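Local coordinates for beta-galactosidase (Streptococcus pneumoniae, PDB 4CUB), which probably hydrolyses terminal beta-D-galactose residues from glycans, the fragment described here being a galactose-binding beta-sandwich module that holds a galactose and a calcium ion, at residues S32-K37 against N47-W52; V81-D86 against T171-V176; S23-S28 against N111-G116; E98-K103 against E154-R159. All blocks are in the same frame, centred on the assembly; numbering follows the deposited sequence. Where two conformers were deposited one is given.

The four contacts lie in one galactose-binding beta-sandwich domain. Along the chain, contact 1 falls within the span between the two segments of contact 3, and contact 4 within that of contact 2. The segments of contact 3 alternate with those of contacts 2 and 4. Contacts 1 and 2 have centres about 8 Å apart, and their strands 49-50 and 170-177 are neighbours in the sheet. Both touch the calcium ion and the galactose, so together they frame that site. Contact 3, centred about 11 Å from contact 1, meets it through Ser25 and Asn26. Contact 4, about 21 Å from contact 1 between centres, ties strands on the far side of the domain.

Contact 1 (S32-K37 against N47-W52); sequences SNVNDK and NRWTNW. With CA (calcium ion), chain E; GAL (beta-D-galactopyranose), chain C; EDO (1,2-ethanediol), chain G.
The Asp36 carboxylate and the Asn47 amide come from opposite directions and lie nearly coplanar, their planes 27° apart. Galactose C5 lies over one face of the Trp52 ring, and Asn51 N over one face of Trp49. Galactose O4 sits at the edge of the Arg48 guanidinium, near its plane. Asn47 ND2 donates to Asp36 OD2 at 2.9 Å. The bond lies in the amide plane and uses the syn lone pair of OD2. The other oxygen of each group turns to the calcium ion, Asn47 OD1 at 2.4 Å and Asp36 OD1 at 2.5 Å. The pair thus ties two ligands together and probably fixes the rotation of the amide. Asn33 adds its backbone O at 2.2 Å from the calcium, while Leu38, Thr174 and Glu175 complete the site. The Asn33 side chain reaches the other segment. Its CG lies anti to the carbonyl carbon (chi1 -74°), and ND2 donates to Arg48 O at 3.1 Å from above the carbonyl plane. Arg48 itself gives NH2 to galactose O4 at 2.7 Å and NE to galactose O3 at 3.0 Å. An aromatic platform like Trp52 is common in sugar-binding modules. Val34 CG1 lies beside Trp49 CB at 3.4 Å. Trp49 NE1 bonds to Ser25. Strand 49-50 pairs with strand 170-177, and Val34 and Trp49 both pack on strand 58-67.

Contact 2 (V81-D86 against T171-V176); sequences VGFHED and TSITEV. With CA (calcium ion), chain E; GAL (beta-D-galactopyranose), chain C.
His84 and Ser172 each swing the first side-chain group anti to the backbone N, with chi1 159° for the histidine and -175° for the serine. This brings His84 ND1 to Ser172 OG at 3.0 Å, in a weak, bent bond. The backbones hold more firmly there, with His84 N donating to Ser172 O at 3.1 Å. The same carbonyl oxygen lies in the plane of the Phe83 ring, at its edge, 3.4 Å from CD1. Phe83 also lies alongside Ile173, with CD1 and Ile173 CG1 3.8 Å apart. Val81 CG1 reaches Ile173 CG1 at 3.7 Å, so Val81, Phe83 and Ile173 form one apolar face. Gly82 is bonded through both backbone groups: its N donates to Glu175 O at 2.9 Å, and its O accepts from Thr174 N at 3.0 Å. The chain turns a corner at Thr174. There Thr174 O and Glu175 OE1 bind the calcium ion; Lys37 is a further polar partner of Glu175. Past the strand end, Asp86 accepts from galactose O6 and O4. An antiparallel strand pair with calcium at one end and a sugar-binding loop at the other fits a beta-sandwich galactose-binding domain.

Contact 3 (S23-S28 against N111-G116); sequences SDSNPS and NPSFVG. With GAL (beta-D-galactopyranose), chain C; EDO (1,2-ethanediol), chain G.
Ser25 OG is gripped twice: it donates to Ser113 O at 2.6 Å and is hydrogen-bonded to Trp49 NE1. In this galactose-binding beta-sandwich domain, the contact joins the loop after strand 19-22 to the long loop between strands 89-100 and 128-130. The serine OG lies anti to the carbonyl carbon (chi1 -46°), which places it in the plane of the Ser113 carbonyl, on a lone pair. The loop of Ser113 is braced within itself, Phe114 N donating to Asn111 O. The Phe114 ring turns its rim to the first loop. Asp24 OD1 sits in the ring plane, 3.2 Å from Phe114 CD1, with the carboxylate tilted 57° to the ring. An edge C-H facing a carboxylate oxygen is probably mildly favourable, but the main partner of Asp24 is Arg54, through a salt bridge. Ser25 O comes obliquely to 3.2 Å from Phe114 CE1. Farther round the rim, Pro27 CA lies near the ring plane, 4.1 Å from Phe114 CZ. Between Ser25 and Pro27, Asn26 turns away from this contact and brings ND2 near galactose O2. At the other end, Gly116 N donates to Ser23 O at 2.8 Å, on a carbonyl lone pair.

Contact 4 (E98-K103 against E154-R159); sequences EYYVGK and ETYAIR. With EDO (1,2-ethanediol), chain F.
An antiparallel strand pair of the beta-sandwich, remote from the sugar site, joins Glu98 to Arg159 and Tyr99 to Ile158. Strand 89-100 thereby meets strand 157-164 just after the chain has left strand 145-155. Glu98 and Arg159 form a hydrogen-bonded pair: Glu98 N donates to Arg159 O at 3.0 Å, and Arg159 N returns a bond to Glu98 O. Farther along, Tyr100 N donates to Ala157 O at 3.0 Å. The Glu98 and Arg159 side chains lie on one face and meet again at their ends. Glu98 was deposited in two conformers. In the one described, OE1 lies at the guanidinium edge, 3.4 Å from Arg159 NE, so this long, weak salt bridge is doubtful as a constant feature. Glu98 also has Arg161 as a salt-bridge partner, and Arg159 makes a cation-pi contact with Trp128. Arg159 CG sits between the backbone N and the carbonyl carbon (chi1 74°), and an extended chain from there carries the guanidinium out to Glu98. On the other face, Tyr99 CB touches Ile158 CG2 at 3.9 Å. Where the pairing ends, Tyr100 CD2 approaches the rim of the Tyr156 ring, 4.3 Å from Tyr156 CD2, and the hydroxyl of Tyr100 bonds to Thr104. Two waters bridge the segments here. One donates to Tyr100 O at 2.9 Å and accepts from Tyr156 N at 3.1 Å; another donates to both Tyr100 O and Glu154 O, the latter at 2.8 Å.

Contact 1 (S32-K37 against N47-W52)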
# COMPACT_ATOMS: atom_id res chain seq x y z
N SER A 32 -6.08 6.98 -0.62
CA SER A 32 -5.65 7.81 -1.77
C SER A 32 -4.51 8.78 -1.43
O SER A 32 -3.81 9.25 -2.32
CB SER A 32 -6.83 8.59 -2.31
OG SER A 32 -7.45 9.33 -1.25
N ASN A 33 -4.34 9.10 -0.14
CA ASN A 33 -3.17 9.86 0.35
C ASN A 33 -1.78 9.23 0.10
O ASN A 33 -0.84 9.98 -0.09
CB ASN A 33 -3.32 10.20 1.84
CG ASN A 33 -4.34 11.31 2.12
OD1 ASN A 33 -4.59 12.19 1.29
ND2 ASN A 33 -4.89 11.29 3.29
N VAL A 34 -1.66 7.90 0.08
CA VAL A 34 -0.39 7.18 -0.13
C VAL A 34 0.22 7.22 -1.56
O VAL A 34 1.37 6.84 -1.73
CB VAL A 34 -0.38 5.70 0.39
CG1 VAL A 34 -0.93 5.59 1.81
CG2 VAL A 34 -1.10 4.74 -0.56
N ASN A 35 -0.55 7.65 -2.56
CA ASN A 35 0.01 7.78 -3.91
C ASN A 35 -0.27 9.13 -4.59
O ASN A 35 -0.32 9.22 -5.82
CB ASN A 35 -0.35 6.59 -4.83
CG ASN A 35 -1.84 6.52 -5.19
OD1 ASN A 35 -2.70 7.11 -4.53
ND2 ASN A 35 -2.14 5.82 -6.27
N ASP A 36 -0.44 10.18 -3.78
CA ASP A 36 -0.77 11.48 -4.32
C ASP A 36 0.47 12.36 -4.53
O ASP A 36 0.33 13.55 -4.84
CB ASP A 36 -1.80 12.16 -3.43
CG ASP A 36 -1.26 12.47 -2.02
OD1 ASP A 36 -0.05 12.30 -1.70
OD2 ASP A 36 -2.08 12.89 -1.20
N LYS A 37 1.67 11.79 -4.37
CA LYS A 37 2.93 12.56 -4.51
C LYS A 37 3.17 13.64 -3.46
O LYS A 37 4.09 14.43 -3.60
CB LYS A 37 3.10 13.16 -5.92
CG LYS A 37 3.17 12.12 -7.05
CD LYS A 37 2.69 12.67 -8.38
CE LYS A 37 1.17 12.73 -8.39
NZ LYS A 37 0.64 13.45 -9.58
N ASN A 47 -0.87 14.45 5.89
CA ASN A 47 -1.09 13.71 4.66
C ASN A 47 -0.67 12.29 4.87
O ASN A 47 0.53 12.00 4.92
CB ASN A 47 -0.29 14.32 3.50
CG ASN A 47 -0.52 13.56 2.21
OD1 ASN A 47 0.25 12.67 1.86
ND2 ASN A 47 -1.62 13.87 1.52
N ARG A 48 -1.63 11.38 4.97
CA ARG A 48 -1.31 10.00 5.38
C ARG A 48 -2.51 9.08 5.33
O ARG A 48 -3.64 9.53 5.46
CB ARG A 48 -0.67 9.96 6.78
CG ARG A 48 -1.52 10.50 7.93
CD ARG A 48 -0.73 10.53 9.23
NE ARG A 48 -1.44 11.19 10.33
CZ ARG A 48 -1.32 12.48 10.63
NH1 ARG A 48 -0.51 13.29 9.92
NH2 ARG A 48 -2.02 12.98 11.65
N TRP A 49 -2.25 7.81 5.07
CA TRP A 49 -3.22 6.77 5.35
C TRP A 49 -2.91 6.30 6.75
O TRP A 49 -1.72 6.19 7.11
CB TRP A 49 -3.09 5.56 4.39
CG TRP A 49 -3.89 4.37 4.90
CD1 TRP A 49 -5.22 4.12 4.67
CD2 TRP A 49 -3.42 3.31 5.75
NE1 TRP A 49 -5.59 2.96 5.30
CE2 TRP A 49 -4.51 2.45 5.98
CE3 TRP A 49 -2.17 3.01 6.33
CZ2 TRP A 49 -4.41 1.28 6.79
CZ3 TRP A 49 -2.07 1.84 7.12
CH2 TRP A 49 -3.17 1.00 7.34
N THR A 50 -3.95 6.01 7.56
CA THR A 50 -3.75 5.32 8.85
C THR A 50 -4.95 4.47 9.08
O THR A 50 -6.00 4.75 8.51
CB THR A 50 -3.63 6.24 10.10
OG1 THR A 50 -4.95 6.66 10.53
CG2 THR A 50 -2.75 7.46 9.86
N ASN A 51 -4.80 3.43 9.91
CA ASN A 51 -5.96 2.81 10.52
C ASN A 51 -6.11 3.14 12.02
O ASN A 51 -6.49 2.28 12.82
CB ASN A 51 -6.00 1.29 10.25
CG ASN A 51 -4.84 0.52 10.88
OD1 ASN A 51 -3.86 1.09 11.39
ND2 ASN A 51 -4.96 -0.81 10.86
N TRP A 52 -5.80 4.39 12.39
CA TRP A 52 -5.88 4.83 13.80
C TRP A 52 -7.28 4.59 14.38
O TRP A 52 -8.26 5.06 13.82
CB TRP A 52 -5.55 6.31 13.90
CG TRP A 52 -5.63 6.94 15.31
CD1 TRP A 52 -4.63 6.97 16.25
CD2 TRP A 52 -6.74 7.68 15.87
NE1 TRP A 52 -5.06 7.66 17.38
CE2 TRP A 52 -6.34 8.10 17.17
CE3 TRP A 52 -8.02 8.02 15.41
CZ2 TRP A 52 -7.20 8.84 18.01
CZ3 TRP A 52 -8.87 8.73 16.25
CH2 TRP A 52 -8.45 9.14 17.54
CA CA E . 1.06 11.16 0.20
C1 GAL C . -6.07 11.46 14.63
C2 GAL C . -5.62 11.47 13.16
C3 GAL C . -4.64 10.32 12.86
C4 GAL C . -3.51 10.29 13.89
C5 GAL C . -4.08 10.22 15.31
C6 GAL C . -3.00 10.33 16.39
O2 GAL C . -6.74 11.34 12.31
O3 GAL C . -4.10 10.42 11.56
O4 GAL C . -2.68 11.43 13.72
O5 GAL C . -4.95 11.33 15.50
O6 GAL C . -2.26 9.15 16.54
C1 EDO G . -5.52 14.28 5.32
O1 EDO G . -6.51 13.41 4.74
C2 EDO G . -5.07 13.70 6.65
O2 EDO G . -4.25 12.53 6.43

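Contact 2 (V81-D86 against T171-V176)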
# COMPACT_ATOMS: atom_id res chain seq x y z
N VAL A 81 8.18 2.48 1.13
CA VAL A 81 7.09 2.92 2.04
C VAL A 81 7.61 3.98 3.03
O VAL A 81 8.51 3.71 3.78
CB VAL A 81 6.48 1.77 2.87
CG1 VAL A 81 5.32 2.30 3.71
CG2 VAL A 81 5.97 0.62 1.97
N GLY A 82 7.02 5.17 3.02
CA GLY A 82 7.38 6.20 4.02
C GLY A 82 6.43 6.16 5.21
O GLY A 82 5.33 6.68 5.13
N PHE A 83 6.84 5.48 6.29
CA PHE A 83 6.01 5.41 7.50
C PHE A 83 6.05 6.72 8.29
O PHE A 83 7.10 7.35 8.43
CB PHE A 83 6.45 4.24 8.43
CG PHE A 83 6.27 2.88 7.82
CD1 PHE A 83 4.99 2.35 7.63
CD2 PHE A 83 7.38 2.13 7.41
CE1 PHE A 83 4.81 1.09 7.05
CE2 PHE A 83 7.20 0.89 6.82
CZ PHE A 83 5.91 0.37 6.64
N HIS A 84 4.89 7.11 8.82
CA HIS A 84 4.73 8.27 9.68
C HIS A 84 4.48 7.84 11.13
O HIS A 84 3.89 6.78 11.38
CB HIS A 84 3.58 9.13 9.12
CG HIS A 84 2.96 10.06 10.12
ND1 HIS A 84 2.10 9.63 11.11
CD2 HIS A 84 3.10 11.40 10.30
CE1 HIS A 84 1.74 10.65 11.86
NE2 HIS A 84 2.33 11.74 11.38
N GLU A 85 4.95 8.64 12.09
CA GLU A 85 4.58 8.41 13.48
C GLU A 85 4.17 9.70 14.21
O GLU A 85 4.63 10.80 13.88
CB GLU A 85 5.70 7.68 14.23
CG GLU A 85 6.94 8.51 14.50
CD GLU A 85 7.93 7.83 15.42
OE1 GLU A 85 7.98 6.58 15.47
OE2 GLU A 85 8.68 8.56 16.10
N ASP A 86 3.28 9.54 15.18
CA ASP A 86 3.03 10.58 16.19
C ASP A 86 2.71 9.82 17.49
O ASP A 86 3.07 8.64 17.61
CB ASP A 86 1.96 11.61 15.76
CG ASP A 86 0.58 11.00 15.45
OD1 ASP A 86 0.23 9.95 16.01
OD2 ASP A 86 -0.18 11.58 14.64
N THR A 171 -1.36 1.91 12.26
CA THR A 171 -0.19 2.00 11.38
C THR A 171 -0.41 3.24 10.51
O THR A 171 -1.55 3.62 10.29
CB THR A 171 -0.03 0.71 10.54
OG1 THR A 171 0.11 -0.42 11.42
CG2 THR A 171 1.20 0.79 9.67
N SER A 172 0.67 3.85 10.02
CA SER A 172 0.58 5.11 9.31
C SER A 172 1.56 5.17 8.16
O SER A 172 2.76 4.87 8.36
CB SER A 172 0.86 6.26 10.29
OG SER A 172 0.65 7.51 9.64
N ILE A 173 1.08 5.61 7.00
CA ILE A 173 1.92 5.74 5.78
C ILE A 173 1.62 7.07 5.06
O ILE A 173 0.49 7.34 4.66
CB ILE A 173 1.69 4.55 4.78
CG1 ILE A 173 2.11 3.21 5.38
CG2 ILE A 173 2.41 4.76 3.45
CD1 ILE A 173 1.62 2.00 4.60
N THR A 174 2.63 7.90 4.86
CA THR A 174 2.39 9.12 4.08
C THR A 174 2.41 8.94 2.55
O THR A 174 1.67 9.64 1.81
CB THR A 174 3.31 10.28 4.54
OG1 THR A 174 3.01 11.43 3.74
CG2 THR A 174 4.80 9.95 4.36
N GLU A 175 3.19 7.96 2.07
CA GLU A 175 3.39 7.72 0.64
C GLU A 175 4.05 6.36 0.39
O GLU A 175 4.93 5.97 1.13
CB GLU A 175 4.30 8.83 0.05
CG GLU A 175 4.38 8.92 -1.47
CD GLU A 175 3.11 9.43 -2.10
OE1 GLU A 175 2.18 9.82 -1.37
OE2 GLU A 175 3.00 9.40 -3.34
N VAL A 176 3.62 5.66 -0.65
CA VAL A 176 4.40 4.54 -1.20
C VAL A 176 4.87 4.90 -2.61
O VAL A 176 4.31 5.81 -3.24
CB VAL A 176 3.60 3.22 -1.25
CG1 VAL A 176 3.01 2.88 0.13
CG2 VAL A 176 2.52 3.28 -2.32
CA CA E . 1.06 11.16 0.20
C1 GAL C . -6.07 11.46 14.63
C2 GAL C . -5.62 11.47 13.16
C3 GAL C . -4.64 10.32 12.86
C4 GAL C . -3.51 10.29 13.89
C5 GAL C . -4.08 10.22 15.31
C6 GAL C . -3.00 10.33 16.39
O2 GAL C . -6.74 11.34 12.31
O3 GAL C . -4.10 10.42 11.56
O4 GAL C . -2.68 11.43 13.72
O5 GAL C . -4.95 11.33 15.50
O6 GAL C . -2.26 9.15 16.54

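Contact 3 (S23-S28 against N111-G116)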
# COMPACT_ATOMS: atom_id res chain seq x y z
N SER A 23 -7.53 -2.44 3.13
CA SER A 23 -8.59 -3.27 3.73
C SER A 23 -9.58 -2.38 4.54
O SER A 23 -10.81 -2.53 4.42
CB SER A 23 -7.97 -4.41 4.57
OG SER A 23 -7.10 -3.90 5.58
N ASP A 24 -9.03 -1.41 5.25
CA ASP A 24 -9.77 -0.49 6.12
C ASP A 24 -8.93 0.75 6.40
O ASP A 24 -7.72 0.67 6.28
CB ASP A 24 -10.10 -1.19 7.46
CG ASP A 24 -11.10 -0.41 8.31
OD1 ASP A 24 -12.06 0.17 7.74
OD2 ASP A 24 -10.92 -0.36 9.55
N SER A 25 -9.56 1.86 6.80
CA SER A 25 -8.86 3.12 7.08
C SER A 25 -9.56 3.97 8.15
O SER A 25 -10.77 3.89 8.31
CB SER A 25 -8.74 4.00 5.81
OG SER A 25 -8.34 3.28 4.67
N ASN A 26 -8.79 4.81 8.84
CA ASN A 26 -9.34 5.97 9.54
C ASN A 26 -9.93 6.91 8.49
O ASN A 26 -9.21 7.36 7.59
CB ASN A 26 -8.23 6.69 10.30
CG ASN A 26 -8.75 7.83 11.15
OD1 ASN A 26 -9.93 7.92 11.44
ND2 ASN A 26 -7.85 8.70 11.58
N PRO A 27 -11.25 7.20 8.58
CA PRO A 27 -11.93 7.92 7.51
C PRO A 27 -11.33 9.25 7.10
O PRO A 27 -11.28 9.53 5.91
CB PRO A 27 -13.36 8.07 8.06
CG PRO A 27 -13.54 6.80 8.84
CD PRO A 27 -12.22 6.69 9.57
N SER A 28 -10.79 10.02 8.04
CA SER A 28 -10.12 11.27 7.66
C SER A 28 -8.70 11.06 7.11
O SER A 28 -8.08 12.04 6.66
CB SER A 28 -10.08 12.23 8.86
OG SER A 28 -9.40 11.61 9.93
N ASN A 111 -15.21 1.21 -2.90
CA ASN A 111 -14.71 2.07 -1.84
C ASN A 111 -13.31 1.60 -1.44
O ASN A 111 -13.15 0.79 -0.53
CB ASN A 111 -15.72 2.10 -0.68
CG ASN A 111 -17.12 2.43 -1.16
OD1 ASN A 111 -17.45 3.60 -1.39
ND2 ASN A 111 -17.92 1.39 -1.38
N PRO A 112 -12.28 2.11 -2.15
CA PRO A 112 -10.89 1.63 -2.03
C PRO A 112 -10.22 1.79 -0.67
O PRO A 112 -9.29 1.01 -0.35
CB PRO A 112 -10.12 2.46 -3.10
CG PRO A 112 -11.17 3.02 -3.99
CD PRO A 112 -12.38 3.22 -3.13
N SER A 113 -10.69 2.75 0.14
CA SER A 113 -10.17 2.94 1.51
C SER A 113 -10.68 1.90 2.50
O SER A 113 -10.17 1.85 3.61
CB SER A 113 -10.50 4.33 2.06
OG SER A 113 -9.62 5.33 1.55
N PHE A 114 -11.69 1.13 2.11
CA PHE A 114 -12.39 0.15 2.97
C PHE A 114 -12.75 -1.09 2.14
O PHE A 114 -13.92 -1.48 2.06
CB PHE A 114 -13.70 0.75 3.55
CG PHE A 114 -13.53 2.10 4.18
CD1 PHE A 114 -13.19 2.22 5.51
CD2 PHE A 114 -13.69 3.27 3.43
CE1 PHE A 114 -12.99 3.47 6.10
CE2 PHE A 114 -13.50 4.53 4.00
CZ PHE A 114 -13.15 4.63 5.34
N VAL A 115 -11.76 -1.72 1.50
CA VAL A 115 -12.03 -2.92 0.68
C VAL A 115 -12.67 -4.08 1.48
O VAL A 115 -13.48 -4.86 0.94
CB VAL A 115 -10.79 -3.38 -0.11
CG1 VAL A 115 -11.08 -4.64 -0.96
CG2 VAL A 115 -10.30 -2.24 -1.00
N GLY A 116 -12.36 -4.17 2.77
CA GLY A 116 -12.93 -5.28 3.58
C GLY A 116 -14.45 -5.21 3.73
O GLY A 116 -15.07 -6.19 4.16
C1 GAL C . -6.07 11.46 14.63
C2 GAL C . -5.62 11.47 13.16
C3 GAL C . -4.64 10.32 12.86
C4 GAL C . -3.51 10.29 13.89
C5 GAL C . -4.08 10.22 15.31
C6 GAL C . -3.00 10.33 16.39
O2 GAL C . -6.74 11.34 12.31
O3 GAL C . -4.10 10.42 11.56
O4 GAL C . -2.68 11.43 13.72
O5 GAL C . -4.95 11.33 15.50
O6 GAL C . -2.26 9.15 16.54
C1 EDO G . -5.52 14.28 5.32
O1 EDO G . -6.51 13.41 4.74
C2 EDO G . -5.07 13.70 6.65
O2 EDO G . -4.25 12.53 6.43

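Contact 4 (E98-K103 against E154-R159)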
# COMPACT_ATOMS: atom_id res chain seq x y z
N GLU A 98 2.92 -9.02 -0.35
CA GLU A 98 2.18 -10.02 -1.12
C GLU A 98 1.84 -9.51 -2.51
O GLU A 98 1.74 -8.30 -2.71
CB GLU A 98 0.90 -10.40 -0.36
CG GLU A 98 1.17 -11.26 0.86
CD GLU A 98 0.03 -11.28 1.88
OE1 GLU A 98 -0.60 -10.22 2.12
OE2 GLU A 98 -0.22 -12.35 2.47
N TYR A 99 1.66 -10.42 -3.47
CA TYR A 99 1.27 -10.04 -4.85
C TYR A 99 0.08 -10.87 -5.32
O TYR A 99 -0.12 -11.98 -4.84
CB TYR A 99 2.47 -10.12 -5.85
CG TYR A 99 2.96 -11.52 -6.16
CD1 TYR A 99 3.77 -12.23 -5.26
CD2 TYR A 99 2.61 -12.15 -7.37
CE1 TYR A 99 4.21 -13.52 -5.53
CE2 TYR A 99 3.07 -13.44 -7.66
CZ TYR A 99 3.86 -14.12 -6.74
OH TYR A 99 4.28 -15.39 -7.02
N TYR A 100 -0.69 -10.31 -6.26
CA TYR A 100 -1.96 -10.90 -6.72
C TYR A 100 -1.76 -12.04 -7.71
O TYR A 100 -1.07 -11.87 -8.73
CB TYR A 100 -2.86 -9.83 -7.36
CG TYR A 100 -4.28 -10.30 -7.68
CD1 TYR A 100 -5.27 -10.34 -6.69
CD2 TYR A 100 -4.63 -10.69 -8.96
CE1 TYR A 100 -6.56 -10.76 -6.97
CE2 TYR A 100 -5.92 -11.13 -9.26
CZ TYR A 100 -6.87 -11.16 -8.26
OH TYR A 100 -8.12 -11.58 -8.56
N VAL A 101 -2.37 -13.20 -7.42
CA VAL A 101 -2.30 -14.37 -8.29
C VAL A 101 -3.67 -14.90 -8.73
O VAL A 101 -3.73 -15.88 -9.47
CB VAL A 101 -1.49 -15.53 -7.64
CG1 VAL A 101 -0.01 -15.16 -7.60
CG2 VAL A 101 -2.02 -15.88 -6.25
N GLY A 102 -4.74 -14.26 -8.29
CA GLY A 102 -6.09 -14.70 -8.65
C GLY A 102 -6.28 -14.87 -10.15
O GLY A 102 -5.89 -14.01 -10.94
N LYS A 103 -6.94 -15.96 -10.54
CA LYS A 103 -7.29 -16.14 -11.95
C LYS A 103 -8.29 -15.08 -12.42
O LYS A 103 -8.31 -14.70 -13.60
CB LYS A 103 -7.80 -17.56 -12.20
CG LYS A 103 -6.69 -18.61 -12.13
N GLU A 154 5.08 -10.61 -12.30
CA GLU A 154 4.14 -9.96 -13.20
C GLU A 154 2.77 -10.02 -12.54
O GLU A 154 2.16 -11.08 -12.45
CB GLU A 154 4.13 -10.69 -14.55
CG GLU A 154 3.63 -9.86 -15.72
CD GLU A 154 3.63 -10.63 -17.02
OE1 GLU A 154 4.29 -11.70 -17.09
OE2 GLU A 154 2.99 -10.18 -17.98
N THR A 155 2.30 -8.87 -12.07
CA THR A 155 1.06 -8.80 -11.29
C THR A 155 0.19 -7.58 -11.59
O THR A 155 0.68 -6.54 -12.09
CB THR A 155 1.34 -8.95 -9.78
OG1 THR A 155 0.12 -9.12 -9.04
CG2 THR A 155 2.09 -7.73 -9.22
N TYR A 156 -1.11 -7.73 -11.32
CA TYR A 156 -2.07 -6.62 -11.36
C TYR A 156 -1.93 -5.76 -10.11
O TYR A 156 -2.31 -4.59 -10.12
CB TYR A 156 -3.53 -7.12 -11.45
CG TYR A 156 -3.94 -7.67 -12.79
CD1 TYR A 156 -4.03 -6.83 -13.91
CD2 TYR A 156 -4.25 -9.02 -12.95
CE1 TYR A 156 -4.42 -7.33 -15.15
CE2 TYR A 156 -4.66 -9.54 -14.17
CZ TYR A 156 -4.72 -8.69 -15.27
OH TYR A 156 -5.10 -9.18 -16.49
N ALA A 157 -1.41 -6.33 -9.03
CA ALA A 157 -1.41 -5.63 -7.75
C ALA A 157 -0.41 -6.19 -6.78
O ALA A 157 -0.21 -7.40 -6.72
CB ALA A 157 -2.82 -5.68 -7.13
N ILE A 158 0.22 -5.32 -5.99
CA ILE A 158 0.92 -5.76 -4.78
C ILE A 158 0.37 -5.03 -3.54
O ILE A 158 -0.12 -3.90 -3.64
CB ILE A 158 2.47 -5.62 -4.88
CG1 ILE A 158 2.89 -4.16 -4.90
CG2 ILE A 158 3.03 -6.31 -6.11
CD1 ILE A 158 4.18 -3.91 -4.13
N ARG A 159 0.45 -5.66 -2.37
CA ARG A 159 0.09 -4.96 -1.14
C ARG A 159 1.05 -5.27 -0.01
O ARG A 159 1.72 -6.33 -0.01
CB ARG A 159 -1.33 -5.31 -0.71
CG ARG A 159 -1.49 -6.71 -0.12
CD ARG A 159 -2.96 -7.10 0.02
NE ARG A 159 -3.10 -8.35 0.75
CZ ARG A 159 -4.27 -8.91 1.07
NH1 ARG A 159 -5.42 -8.31 0.72
NH2 ARG A 159 -4.29 -10.06 1.74
C1 EDO F . -7.93 -6.43 1.53
O1 EDO F . -9.33 -6.19 1.61
C2 EDO F . -7.26 -5.20 0.95
O2 EDO F . -6.00 -5.59 0.41
O HOH W 1 -3.01 -13.11 2.03
O HOH W 2 -1.90 -10.71 -11.24
O HOH W 3 1.02 -12.82 -10.63